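Local coordinates for protein possible TctC subunit of the Tripartite Tricarboxylate Transport(TTT) Family (Rhodopseudomonas palustris, PDB 6HKE) that binds malate in the periplasm and probably hands it to the membrane subunits of a tripartite tricarboxylate transporter for uptake, at residues S213-V218 / V222-E227; T167-S172 / G184-M189; K43-P48 / N256-R261. The protein carries 2 engineered substitutions. All coordinates share one frame; numbering follows the deposited sequence.

Interaction 1: residues S213-V218 / V222-E227; sequences SERDPV and VPTARE
The irregular chain of 213-218 comes closest to 222-227 at Arg-215 and Thr-224, whose CA atoms lie 5.8 Å apart, the two being arms of one surface loop with no regular helix or strand in either. A salt bridge between Arg-215 and Glu-227 joins them. The guanidinium grips the carboxylate side-on, one nitrogen to each oxygen: Arg-215 NE gives a nearly straight bond (174°) to Glu-227 OE2 at 3.0 Å, and Arg-215 NH2 reaches Glu-227 OE1 at the same length. Both oxygens lie near the guanidinium plane but are met from above the carboxylate plane, the two planes being 40° apart. The extended arginine chain crosses the glutamate at about a right angle, with one guanidinium face laid over the Val-222 to Pro-223 peptide. Its NH1 is bonded to Pro-220 O, so all three nitrogens have partners. Glu-227 CG sits between its own N and carbonyl carbon (chi1 72°), which folds the carboxylate back; OE2 thus also accepts from Thr-224 N at 3.3 Å, on the same face as Arg-215 NE. In return Thr-224 OG1 accepts from Glu-227 N, an ST motif. Thr-224 CG2 packs on the backbone of 213-215, 3.4 Å from Glu-214 C, and a water links Asp-216 N to Val-222 O. The loop follows strand 205-210, whose Ile-210 shares backbone hydrogen bonds with Pro-223 and Ala-225 and touches Val-222 and Thr-224; Asp-216 and Val-218 lean on helix 193-201, and Val-222 meets Leu-114 of strand 102-118.

Interaction 2: residues T167-S172 / G184-M189; sequences TGVPFS and GQVDYM
Val-169 and Val-186 mark the closest backbone approach, their CA atoms 8.0 Å apart, so strand 167-170 and the turn leading into strand 188-192 meet through side chains alone. They flank helix 174-182 in a beta-alpha-beta crossover of the periplasmic binding protein fold: both strands pair in parallel with strand 141-144, one on each side of it. Gly-184, with positive phi, ends the helix in a Schellman motif, and two residues later the buried Val-186 turns back toward the first strand. A single methyl, Val-186 CG1, does the touching. It comes up to the rim of the Phe-171 ring, near the ring plane rather than over a face, and also approaches Val-169, with 4.4 Å between Val-169 CB and Val-186 CG1. This is loose apolar contact, covering only 93 Å². The Phe-171 side chain also touches Ala-177 and Ala-180 of the helix and Ala-143 of the middle strand, which sets it between helix 174-182 and strand 141-144, about 7 Å from the side chain of the malate-binding Thr-174. With Val-186 CG1 anti to its carbonyl carbon (chi1 -69°), the methyl faces one edge of the ring, 4.1 Å from each of Phe-171 CE1 and Phe-171 CZ.

Interaction 3: residues K43-P48 / N256-R261; sequences KTLGQP and NAAVSR
A helix-helix contact of the periplasmic binding protein fold brings the C-terminal end of helix 29-45 against the side of helix 249-263. Thr-44 and Ala-258 are the nearest pair, with CA atoms 5.2 Å apart, a closeness consistent with the small alanine side chain. Thr-44 CB rests on Ala-258, 3.8 Å from Ala-258 CA and equally far from its CB. From the next residue, Leu-45 CD2 comes in at 3.6 Å from Ala-258 CB, so the one methyl is shared by two neighbours; Leu-45 further packs on Lys-254 and Leu-255 of the same helix. The Thr-44 hydroxyl points along the same helix face, toward Arg-261, while CG2 lies over Ala-258 CA. Its OG1 stands anti to the carbonyl carbon (chi1 -56°), at the edge of the Arg-261 guanidinium and in its plane, where Arg-261 NE gives it a weak, bent bond (3.3 Å, 151°). The arginine is bent at chi3 (64°), its CD also lying beside the threonine. A water sits between Thr-44 OG1 and the backbone of Ala-258, though its approach to the hydroxyl is modelled unusually short. A valine here would take away the hydroxyl, and Arg-261 NE and the water would probably lose the oxygen that joins them across the contact. On its far side the water donates to Ala-258 O at 2.7 Å.

In the fold
From the N terminus, the chain first leaves helix 29-45 through 43-48, and only about 210 residues later does helix 249-263 return to it, so interaction 3 closes the longest loop. The other two contacts fall within that loop, one after the other and without crossing. Interaction 2 comes first, spanning helix 174-182 between two strands near the malate pocket. Interaction 1 then closes a short irregular loop between strands 205-210 and 236-244. None touches another: the centres of interactions 1 and 2 are about 24 Å apart, and interactions 2 and 3 lie on opposite sides of the chain's centre, about 37 Å between centres.

Interaction 1: residues S213-V218 / V222-E227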
loop_
_atom_site.group_PDB
_atom_site.type_symbol
_atom_site.label_atom_id
_atom_site.label_comp_id
_atom_site.label_asym_id
_atom_site.label_seq_id
_atom_site.Cartn_x
_atom_site.Cartn_y
_atom_site.Cartn_z
ATOM N N SER A 213 -3.749 15.801 3.332
ATOM C CA SER A 213 -4.233 17.208 3.346
ATOM C C SER A 213 -5.077 17.476 4.590
ATOM O O SER A 213 -5.084 18.615 5.062
ATOM C CB SER A 213 -5.062 17.495 2.123
ATOM O OG SER A 213 -4.246 17.463 0.968
ATOM N N GLU A 214 -5.834 16.467 5.020
ATOM C CA GLU A 214 -6.885 16.576 6.059
ATOM C C GLU A 214 -6.667 15.453 7.073
ATOM O O GLU A 214 -6.120 14.401 6.695
ATOM C CB GLU A 214 -8.274 16.510 5.424
ATOM C CG GLU A 214 -8.718 17.802 4.762
ATOM C CD GLU A 214 -10.083 17.712 4.083
ATOM O OE1 GLU A 214 -10.245 16.847 3.184
ATOM O OE2 GLU A 214 -10.992 18.498 4.454
ATOM N N ARG A 215 -7.016 15.703 8.330
ATOM C CA ARG A 215 -6.956 14.679 9.401
ATOM C C ARG A 215 -7.929 13.572 9.021
ATOM O O ARG A 215 -8.931 13.876 8.356
ATOM C CB ARG A 215 -7.277 15.289 10.764
ATOM C CG ARG A 215 -6.216 16.265 11.249
ATOM C CD ARG A 215 -6.262 16.364 12.756
ATOM N NE ARG A 215 -5.253 17.221 13.340
ATOM C CZ ARG A 215 -5.012 17.281 14.638
ATOM N NH1 ARG A 215 -5.713 16.528 15.475
ATOM N NH2 ARG A 215 -4.095 18.121 15.105
ATOM N N ASP A 216 -7.616 12.334 9.379
ATOM C CA ASP A 216 -8.526 11.198 9.117
ATOM C C ASP A 216 -9.415 11.007 10.347
ATOM O O ASP A 216 -8.933 10.909 11.462
ATOM C CB ASP A 216 -7.728 9.965 8.712
ATOM C CG ASP A 216 -8.549 8.922 7.979
ATOM O OD1 ASP A 216 -9.532 8.426 8.578
ATOM O OD2 ASP A 216 -8.189 8.596 6.823
ATOM N N PRO A 217 -10.749 10.941 10.192
ATOM C CA PRO A 217 -11.624 10.749 11.344
ATOM C C PRO A 217 -11.436 9.432 12.127
ATOM O O PRO A 217 -11.863 9.421 13.235
ATOM C CB PRO A 217 -13.048 10.884 10.772
ATOM C CG PRO A 217 -12.921 10.829 9.267
ATOM C CD PRO A 217 -11.474 11.112 8.923
ATOM N N VAL A 218 -10.768 8.393 11.607
ATOM C CA VAL A 218 -10.463 7.174 12.421
ATOM C C VAL A 218 -9.220 7.419 13.284
ATOM O O VAL A 218 -8.980 6.597 14.194
ATOM C CB VAL A 218 -10.277 5.885 11.593
ATOM C CG1 VAL A 218 -11.418 5.659 10.615
ATOM C CG2 VAL A 218 -8.940 5.863 10.885
ATOM N N VAL A 222 -4.261 12.747 15.311
ATOM C CA VAL A 222 -2.975 12.744 14.547
ATOM C C VAL A 222 -2.943 13.935 13.584
ATOM O O VAL A 222 -3.777 14.028 12.690
ATOM C CB VAL A 222 -2.805 11.416 13.789
ATOM C CG1 VAL A 222 -1.541 11.411 12.940
ATOM C CG2 VAL A 222 -2.849 10.216 14.727
ATOM N N PRO A 223 -1.965 14.859 13.710
ATOM C CA PRO A 223 -1.892 16.034 12.837
ATOM C C PRO A 223 -1.406 15.698 11.420
ATOM O O PRO A 223 -0.654 14.775 11.228
ATOM C CB PRO A 223 -0.897 16.958 13.551
ATOM C CG PRO A 223 0.004 16.001 14.310
ATOM C CD PRO A 223 -0.880 14.829 14.701
ATOM N N THR A 224 -1.865 16.465 10.436
ATOM C CA THR A 224 -1.386 16.342 9.039
ATOM C C THR A 224 0.083 16.740 9.041
ATOM O O THR A 224 0.505 17.456 9.976
ATOM C CB THR A 224 -2.212 17.183 8.070
ATOM O OG1 THR A 224 -2.138 18.528 8.529
ATOM C CG2 THR A 224 -3.649 16.724 7.972
ATOM N N ALA A 225 0.837 16.269 8.053
ATOM C CA ALA A 225 2.237 16.686 7.855
ATOM C C ALA A 225 2.263 18.206 7.640
ATOM O O ALA A 225 3.225 18.843 8.113
ATOM C CB ALA A 225 2.835 15.921 6.713
ATOM N N ARG A 226 1.233 18.754 6.979
ATOM C CA ARG A 226 1.107 20.200 6.674
ATOM C C ARG A 226 1.118 20.971 7.993
ATOM O O ARG A 226 1.993 21.839 8.161
ATOM C CB ARG A 226 -0.165 20.540 5.889
ATOM C CG ARG A 226 -0.555 22.014 5.997
ATOM C CD ARG A 226 -1.469 22.536 4.908
ATOM N NE ARG A 226 -0.877 22.357 3.584
ATOM C CZ ARG A 226 -0.054 23.213 2.966
ATOM N NH1 ARG A 226 0.309 24.348 3.538
ATOM N NH2 ARG A 226 0.419 22.920 1.766
ATOM N N GLU A 227 0.194 20.654 8.903
ATOM C CA GLU A 227 -0.012 21.469 10.125
ATOM C C GLU A 227 1.215 21.314 11.031
ATOM O O GLU A 227 1.493 22.264 11.740
ATOM C CB GLU A 227 -1.404 21.216 10.730
ATOM C CG GLU A 227 -1.584 19.881 11.398
ATOM C CD GLU A 227 -2.972 19.679 11.996
ATOM O OE1 GLU A 227 -3.208 20.226 13.092
ATOM O OE2 GLU A 227 -3.802 18.947 11.388
HETATM O O HOH W 1 -5.672 12.518 11.393
#

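Interaction 2: residues T167-S172 / G184-M189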
loop_
_atom_site.group_PDB
_atom_site.type_symbol
_atom_site.label_atom_id
_atom_site.label_comp_id
_atom_site.label_asym_id
_atom_site.label_seq_id
_atom_site.Cartn_x
_atom_site.Cartn_y
_atom_site.Cartn_z
ATOM N N THR A 167 19.623 4.015 8.544
ATOM C CA THR A 167 19.543 2.615 8.052
ATOM C C THR A 167 18.078 2.210 7.800
ATOM O O THR A 167 17.239 2.435 8.692
ATOM C CB THR A 167 20.169 1.641 9.053
ATOM O OG1 THR A 167 21.447 2.184 9.368
ATOM C CG2 THR A 167 20.284 0.232 8.515
ATOM N N GLY A 168 17.800 1.594 6.649
ATOM C CA GLY A 168 16.534 0.888 6.385
ATOM C C GLY A 168 16.690 -0.575 6.749
ATOM O O GLY A 168 17.777 -1.118 6.517
ATOM N N VAL A 169 15.671 -1.175 7.362
ATOM C CA VAL A 169 15.608 -2.633 7.671
ATOM C C VAL A 169 14.439 -3.176 6.854
ATOM O O VAL A 169 13.292 -2.764 7.051
ATOM C CB VAL A 169 15.461 -2.891 9.187
ATOM C CG1 VAL A 169 15.481 -4.367 9.538
ATOM C CG2 VAL A 169 16.532 -2.182 9.990
ATOM N N PRO A 170 14.701 -4.079 5.883
ATOM C CA PRO A 170 13.655 -4.600 5.013
ATOM C C PRO A 170 12.890 -5.758 5.665
ATOM O O PRO A 170 13.516 -6.640 6.239
ATOM C CB PRO A 170 14.454 -5.071 3.784
ATOM C CG PRO A 170 15.779 -5.527 4.342
ATOM C CD PRO A 170 16.019 -4.664 5.570
ATOM N N PHE A 171 11.562 -5.748 5.522
ATOM C CA PHE A 171 10.649 -6.801 6.032
ATOM C C PHE A 171 9.905 -7.415 4.845
ATOM O O PHE A 171 9.948 -6.853 3.756
ATOM C CB PHE A 171 9.698 -6.220 7.088
ATOM C CG PHE A 171 10.354 -5.945 8.417
ATOM C CD1 PHE A 171 11.070 -4.778 8.626
ATOM C CD2 PHE A 171 10.317 -6.890 9.433
ATOM C CE1 PHE A 171 11.694 -4.547 9.842
ATOM C CE2 PHE A 171 10.948 -6.663 10.641
ATOM C CZ PHE A 171 11.647 -5.498 10.840
ATOM N N SER A 172 9.270 -8.564 5.064
ATOM C CA SER A 172 8.411 -9.291 4.093
ATOM C C SER A 172 7.066 -8.569 3.920
ATOM O O SER A 172 6.306 -8.970 3.009
ATOM C CB SER A 172 8.195 -10.729 4.540
ATOM O OG SER A 172 7.703 -10.792 5.876
ATOM N N GLY A 184 9.679 -2.704 19.704
ATOM C CA GLY A 184 10.750 -1.691 19.704
ATOM C C GLY A 184 12.042 -2.180 19.065
ATOM O O GLY A 184 13.078 -1.600 19.399
ATOM N N GLN A 185 11.990 -3.174 18.160
ATOM C CA GLN A 185 13.174 -3.721 17.427
ATOM C C GLN A 185 13.557 -2.739 16.320
ATOM O O GLN A 185 14.662 -2.845 15.803
ATOM C CB GLN A 185 12.913 -5.090 16.779
ATOM C CG GLN A 185 12.286 -6.144 17.696
ATOM C CD GLN A 185 13.174 -7.331 18.002
ATOM O OE1 GLN A 185 14.392 -7.297 17.810
ATOM N NE2 GLN A 185 12.566 -8.393 18.517
ATOM N N VAL A 186 12.636 -1.857 15.936
ATOM C CA VAL A 186 12.872 -0.769 14.947
ATOM C C VAL A 186 12.268 0.527 15.507
ATOM O O VAL A 186 11.428 0.457 16.428
ATOM C CB VAL A 186 12.315 -1.138 13.557
ATOM C CG1 VAL A 186 13.119 -2.257 12.910
ATOM C CG2 VAL A 186 10.841 -1.499 13.614
ATOM N N ASP A 187 12.691 1.671 14.968
ATOM C CA ASP A 187 12.463 3.017 15.554
ATOM C C ASP A 187 11.245 3.666 14.904
ATOM O O ASP A 187 10.322 4.059 15.637
ATOM C CB ASP A 187 13.743 3.837 15.459
ATOM C CG ASP A 187 14.801 3.217 16.358
ATOM O OD1 ASP A 187 14.584 3.224 17.582
ATOM O OD2 ASP A 187 15.760 2.633 15.825
ATOM N N TYR A 188 11.210 3.754 13.581
ATOM C CA TYR A 188 10.004 4.273 12.903
ATOM C C TYR A 188 9.781 3.594 11.558
ATOM O O TYR A 188 10.561 2.745 11.101
ATOM C CB TYR A 188 10.045 5.796 12.823
ATOM C CG TYR A 188 11.081 6.416 11.927
ATOM C CD1 TYR A 188 12.353 6.671 12.400
ATOM C CD2 TYR A 188 10.752 6.866 10.656
ATOM C CE1 TYR A 188 13.287 7.326 11.620
ATOM C CE2 TYR A 188 11.683 7.508 9.860
ATOM C CZ TYR A 188 12.955 7.744 10.347
ATOM O OH TYR A 188 13.896 8.366 9.576
ATOM N N MET A 189 8.662 3.982 10.965
ATOM C CA MET A 189 8.002 3.282 9.855
ATOM C C MET A 189 6.954 4.246 9.306
ATOM O O MET A 189 6.297 4.941 10.125
ATOM C CB MET A 189 7.341 2.034 10.437
ATOM C CG MET A 189 7.081 0.925 9.472
ATOM S SD MET A 189 6.364 -0.394 10.475
ATOM C CE MET A 189 4.629 -0.222 10.085
#

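Interaction 3: residues K43-P48 / N256-R261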
loop_
_atom_site.group_PDB
_atom_site.type_symbol
_atom_site.label_atom_id
_atom_site.label_comp_id
_atom_site.label_asym_id
_atom_site.label_seq_id
_atom_site.Cartn_x
_atom_site.Cartn_y
_atom_site.Cartn_z
ATOM N N LYS A 43 -19.025 -14.240 -5.119
ATOM C CA LYS A 43 -20.510 -14.188 -5.314
ATOM C C LYS A 43 -20.870 -13.747 -6.737
ATOM O O LYS A 43 -21.892 -14.211 -7.256
ATOM C CB LYS A 43 -21.159 -13.250 -4.299
ATOM C CG LYS A 43 -21.025 -13.717 -2.860
ATOM C CD LYS A 43 -21.824 -12.880 -1.882
ATOM C CE LYS A 43 -21.570 -13.279 -0.444
ATOM N NZ LYS A 43 -21.885 -12.174 0.494
ATOM N N THR A 44 -20.075 -12.887 -7.361
ATOM C CA THR A 44 -20.323 -12.434 -8.754
ATOM C C THR A 44 -19.684 -13.422 -9.734
ATOM O O THR A 44 -20.271 -13.687 -10.783
ATOM C CB THR A 44 -19.848 -10.986 -8.932
ATOM O OG1 THR A 44 -20.535 -10.260 -7.927
ATOM C CG2 THR A 44 -20.155 -10.405 -10.292
ATOM N N LEU A 45 -18.507 -13.941 -9.427
ATOM C CA LEU A 45 -17.741 -14.766 -10.391
ATOM C C LEU A 45 -18.306 -16.191 -10.473
ATOM O O LEU A 45 -18.162 -16.779 -11.542
ATOM C CB LEU A 45 -16.261 -14.764 -9.987
ATOM C CG LEU A 45 -15.603 -13.391 -9.970
ATOM C CD1 LEU A 45 -14.147 -13.528 -9.607
ATOM C CD2 LEU A 45 -15.765 -12.679 -11.312
ATOM N N GLY A 46 -18.857 -16.743 -9.389
ATOM C CA GLY A 46 -19.388 -18.122 -9.349
ATOM C C GLY A 46 -18.291 -19.148 -9.105
ATOM O O GLY A 46 -18.582 -20.358 -9.132
ATOM N N GLN A 47 -17.073 -18.691 -8.829
ATOM C CA GLN A 47 -15.922 -19.563 -8.486
ATOM C C GLN A 47 -15.221 -18.970 -7.268
ATOM O O GLN A 47 -15.197 -17.761 -7.073
ATOM C CB GLN A 47 -14.974 -19.710 -9.685
ATOM C CG GLN A 47 -15.524 -20.577 -10.814
ATOM C CD GLN A 47 -15.559 -22.060 -10.515
ATOM O OE1 GLN A 47 -14.859 -22.568 -9.641
ATOM N NE2 GLN A 47 -16.381 -22.779 -11.259
ATOM N N PRO A 48 -14.598 -19.798 -6.409
ATOM C CA PRO A 48 -13.856 -19.267 -5.275
ATOM C C PRO A 48 -12.589 -18.521 -5.735
ATOM O O PRO A 48 -12.111 -18.721 -6.860
ATOM C CB PRO A 48 -13.573 -20.516 -4.442
ATOM C CG PRO A 48 -13.499 -21.616 -5.450
ATOM C CD PRO A 48 -14.519 -21.261 -6.509
ATOM N N ASN A 256 -14.035 -6.589 -12.893
ATOM C CA ASN A 256 -14.232 -5.193 -12.437
ATOM C C ASN A 256 -15.593 -5.058 -11.741
ATOM O O ASN A 256 -15.683 -4.389 -10.684
ATOM C CB ASN A 256 -14.126 -4.228 -13.613
ATOM C CG ASN A 256 -14.456 -2.825 -13.200
ATOM O OD1 ASN A 256 -15.607 -2.443 -13.251
ATOM N ND2 ASN A 256 -13.464 -2.087 -12.743
ATOM N N ALA A 257 -16.623 -5.631 -12.335
ATOM C CA ALA A 257 -18.004 -5.598 -11.813
ATOM C C ALA A 257 -18.035 -6.404 -10.505
ATOM O O ALA A 257 -18.741 -5.989 -9.571
ATOM C CB ALA A 257 -18.971 -6.128 -12.856
ATOM N N ALA A 258 -17.283 -7.502 -10.432
ATOM C CA ALA A 258 -17.180 -8.341 -9.213
ATOM C C ALA A 258 -16.578 -7.489 -8.090
ATOM O O ALA A 258 -17.072 -7.528 -6.957
ATOM C CB ALA A 258 -16.381 -9.589 -9.485
ATOM N N VAL A 259 -15.561 -6.706 -8.402
ATOM C CA VAL A 259 -14.961 -5.791 -7.392
ATOM C C VAL A 259 -16.050 -4.801 -6.985
ATOM O O VAL A 259 -16.223 -4.571 -5.779
ATOM C CB VAL A 259 -13.718 -5.061 -7.928
ATOM C CG1 VAL A 259 -13.271 -3.951 -6.995
ATOM C CG2 VAL A 259 -12.580 -6.028 -8.188
ATOM N N SER A 260 -16.758 -4.240 -7.963
ATOM C CA SER A 260 -17.739 -3.163 -7.703
ATOM C C SER A 260 -18.803 -3.677 -6.731
ATOM O O SER A 260 -19.106 -2.971 -5.759
ATOM C CB SER A 260 -18.356 -2.655 -8.964
ATOM O OG SER A 260 -18.874 -1.366 -8.743
ATOM N N ARG A 261 -19.346 -4.865 -6.992
ATOM C CA ARG A 261 -20.446 -5.457 -6.181
ATOM C C ARG A 261 -19.905 -5.831 -4.794
ATOM O O ARG A 261 -20.667 -5.687 -3.802
ATOM C CB ARG A 261 -21.077 -6.596 -6.986
ATOM C CG ARG A 261 -21.863 -6.080 -8.186
ATOM C CD ARG A 261 -22.134 -7.100 -9.281
ATOM N NE ARG A 261 -22.983 -8.156 -8.753
ATOM C CZ ARG A 261 -24.310 -8.107 -8.646
ATOM N NH1 ARG A 261 -24.996 -7.051 -9.056
ATOM N NH2 ARG A 261 -24.950 -9.133 -8.118
HETATM O O HOH W 2 -18.736 -9.518 -6.404
#